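PDB 2O0M: transcriptional regulator, SorC family from Enterococcus faecalis, which probably binds DNA and regulates transcription in response to a carbohydrate ligand. Local coordinates for residues Val269-Phe273 against Lys314-Tyr319. Residue numbers count along the deposited sequence, not the author numbering.
Sequences VAESF and KAIRAY. With PO4 (phosphate ion), chain C.
A short strand can lie very close to a helix when small residues meet at the point of closest approach, and the pairing of 269-273 with 314-319, where Ala270 meets Ala315 and Ala318, illustrates the principle. Strand 270-272 crosses the helical segment at -62°, with axes 7.5 Å apart and the nearest CA atoms, those of Ala270 and Ala315, separated by 4.3 Å. Val269 comes first, at phi/psi -116/-46; with chi1 t, its CG1 lies 3.6 Å from Lys314 O and 4.0 Å from Ala318 CB. Val269 and Ala270 (-122/154) both lie opposite Phe277 of antiparallel strand 275-277, a classic beta bulge, which is why both CB atoms point at the helix. Ala270 CB sits 3.2 Å from Ala315 O, a carbonyl already accepting the helical hydrogen bond from Tyr319 N (3.0 Å), and packs 3.9 Å from Ala318 CB. In the larger fold, a Rossmann-like putative sugar-binding domain, strand 270-272 runs antiparallel to strand 238-245, whose Ile243 also touches Ala315 and Tyr319. Glu271 turns away from the helix, toward a salt bridge with Arg253. Ser272 (-162/134) faces the helix again, its CB 3.8 Å from Tyr319 CD1 and its OG over one face of that ring, which chi1 t extends along the strand. At Phe273 the chain leaves the strand with positive phi (60/21); chi1 m brings CE2 to 3.7 Å from Tyr319 OH, which lies at the edge of the Phe273 ring. Elsewhere on the helix, Arg317 NE and NH2 hydrogen-bond O4 and O1 of a phosphate ion, both at 3.0 Å.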
loop_
_atom_site.group_PDB
_atom_site.type_symbol
_atom_site.label_atom_id
_atom_site.label_comp_id
_atom_site.label_asym_id
_atom_site.label_seq_id
_atom_site.Cartn_x
_atom_site.Cartn_y
_atom_site.Cartn_z
ATOM N N VAL A 269 -8.652 -7.031 -12.063
ATOM C CA VAL A 269 -7.510 -7.907 -11.806
ATOM C C VAL A 269 -6.746 -7.472 -10.552
ATOM O O VAL A 269 -6.374 -8.304 -9.725
ATOM C CB VAL A 269 -6.555 -7.932 -13.031
ATOM C CG1 VAL A 269 -5.273 -8.685 -12.742
ATOM C CG2 VAL A 269 -7.256 -8.575 -14.229
ATOM N N ALA A 270 -6.485 -6.171 -10.439
ATOM C CA ALA A 270 -5.712 -5.622 -9.328
ATOM C C ALA A 270 -6.501 -4.580 -8.549
ATOM O O ALA A 270 -7.413 -3.951 -9.071
ATOM C CB ALA A 270 -4.426 -4.996 -9.847
ATOM N N GLU A 271 -6.138 -4.429 -7.284
ATOM C CA GLU A 271 -6.627 -3.351 -6.440
ATOM C C GLU A 271 -5.435 -2.611 -5.826
ATOM O O GLU A 271 -4.388 -3.203 -5.510
ATOM C CB GLU A 271 -7.523 -3.917 -5.325
ATOM C CG GLU A 271 -8.168 -2.868 -4.411
ATOM C CD GLU A 271 -7.264 -2.352 -3.321
ATOM O OE1 GLU A 271 -6.216 -2.976 -3.048
ATOM O OE2 GLU A 271 -7.601 -1.306 -2.724
ATOM N N SER A 272 -5.601 -1.306 -5.656
ATOM C CA SER A 272 -4.689 -0.540 -4.816
ATOM C C SER A 272 -5.346 0.786 -4.436
ATOM O O SER A 272 -5.948 1.451 -5.289
ATOM C CB SER A 272 -3.363 -0.300 -5.533
ATOM O OG SER A 272 -2.383 0.125 -4.631
ATOM N N PHE A 273 -5.257 1.144 -3.159
ATOM C CA PHE A 273 -5.813 2.415 -2.635
ATOM C C PHE A 273 -7.327 2.564 -2.839
ATOM O O PHE A 273 -7.855 3.684 -2.805
ATOM C CB PHE A 273 -5.120 3.634 -3.244
ATOM C CG PHE A 273 -3.631 3.591 -3.207
ATOM C CD1 PHE A 273 -2.942 3.852 -2.041
ATOM C CD2 PHE A 273 -2.912 3.352 -4.361
ATOM C CE1 PHE A 273 -1.540 3.827 -2.031
ATOM C CE2 PHE A 273 -1.526 3.325 -4.344
ATOM C CZ PHE A 273 -0.858 3.559 -3.190
ATOM N N LYS A 314 -0.210 -11.396 -11.856
ATOM C CA LYS A 314 -1.188 -10.713 -12.704
ATOM C C LYS A 314 -1.600 -9.363 -12.119
ATOM O O LYS A 314 -1.665 -8.359 -12.832
ATOM C CB LYS A 314 -2.418 -11.589 -12.918
ATOM C CG LYS A 314 -2.167 -12.803 -13.796
ATOM C CD LYS A 314 -3.359 -13.731 -13.795
ATOM C CE LYS A 314 -3.383 -14.641 -15.013
ATOM N NZ LYS A 314 -2.087 -15.323 -15.270
ATOM N N ALA A 315 -1.854 -9.340 -10.813
ATOM C CA ALA A 315 -2.266 -8.099 -10.143
ATOM C C ALA A 315 -1.144 -7.063 -10.202
ATOM O O ALA A 315 -1.387 -5.876 -10.442
ATOM C CB ALA A 315 -2.644 -8.375 -8.706
ATOM N N ILE A 316 0.082 -7.510 -9.954
ATOM C CA ILE A 316 1.255 -6.630 -10.018
ATOM C C ILE A 316 1.385 -5.998 -11.410
ATOM O O ILE A 316 1.527 -4.783 -11.543
ATOM C CB ILE A 316 2.551 -7.381 -9.640
ATOM C CG1 ILE A 316 2.533 -7.735 -8.148
ATOM C CG2 ILE A 316 3.781 -6.539 -9.953
ATOM C CD1 ILE A 316 3.548 -8.820 -7.766
ATOM N N ARG A 317 1.298 -6.819 -12.445
ATOM C CA ARG A 317 1.361 -6.313 -13.822
ATOM C C ARG A 317 0.284 -5.258 -14.099
ATOM O O ARG A 317 0.552 -4.231 -14.713
ATOM C CB ARG A 317 1.210 -7.460 -14.820
ATOM C CG ARG A 317 2.436 -8.333 -14.937
ATOM C CD ARG A 317 2.101 -9.639 -15.615
ATOM N NE ARG A 317 1.437 -9.428 -16.901
ATOM C CZ ARG A 317 0.482 -10.213 -17.396
ATOM N NH1 ARG A 317 0.067 -11.291 -16.734
ATOM N NH2 ARG A 317 -0.066 -9.930 -18.570
ATOM N N ALA A 318 -0.931 -5.507 -13.633
ATOM C CA ALA A 318 -2.059 -4.637 -13.958
ATOM C C ALA A 318 -1.945 -3.290 -13.255
ATOM O O ALA A 318 -2.217 -2.238 -13.848
ATOM C CB ALA A 318 -3.368 -5.313 -13.614
ATOM N N TYR A 319 -1.553 -3.313 -11.985
ATOM C CA TYR A 319 -1.405 -2.059 -11.246
ATOM C C TYR A 319 -0.160 -1.308 -11.719
ATOM O O TYR A 319 -0.194 -0.094 -11.901
ATOM C CB TYR A 319 -1.316 -2.260 -9.722
ATOM C CG TYR A 319 -0.885 -0.966 -9.079
ATOM C CD1 TYR A 319 -1.790 0.087 -8.922
ATOM C CD2 TYR A 319 0.442 -0.740 -8.740
ATOM C CE1 TYR A 319 -1.392 1.316 -8.395
ATOM C CE2 TYR A 319 0.851 0.476 -8.212
ATOM C CZ TYR A 319 -0.060 1.502 -8.039
ATOM O OH TYR A 319 0.368 2.714 -7.520
HETATM P P PO4 C . 1.555 -6.624 -19.149
HETATM O O1 PO4 C . 0.451 -7.294 -19.930
HETATM O O2 PO4 C . 2.875 -7.338 -19.279
HETATM O O3 PO4 C . 1.696 -5.209 -19.640
HETATM O O4 PO4 C . 1.172 -6.594 -17.697
#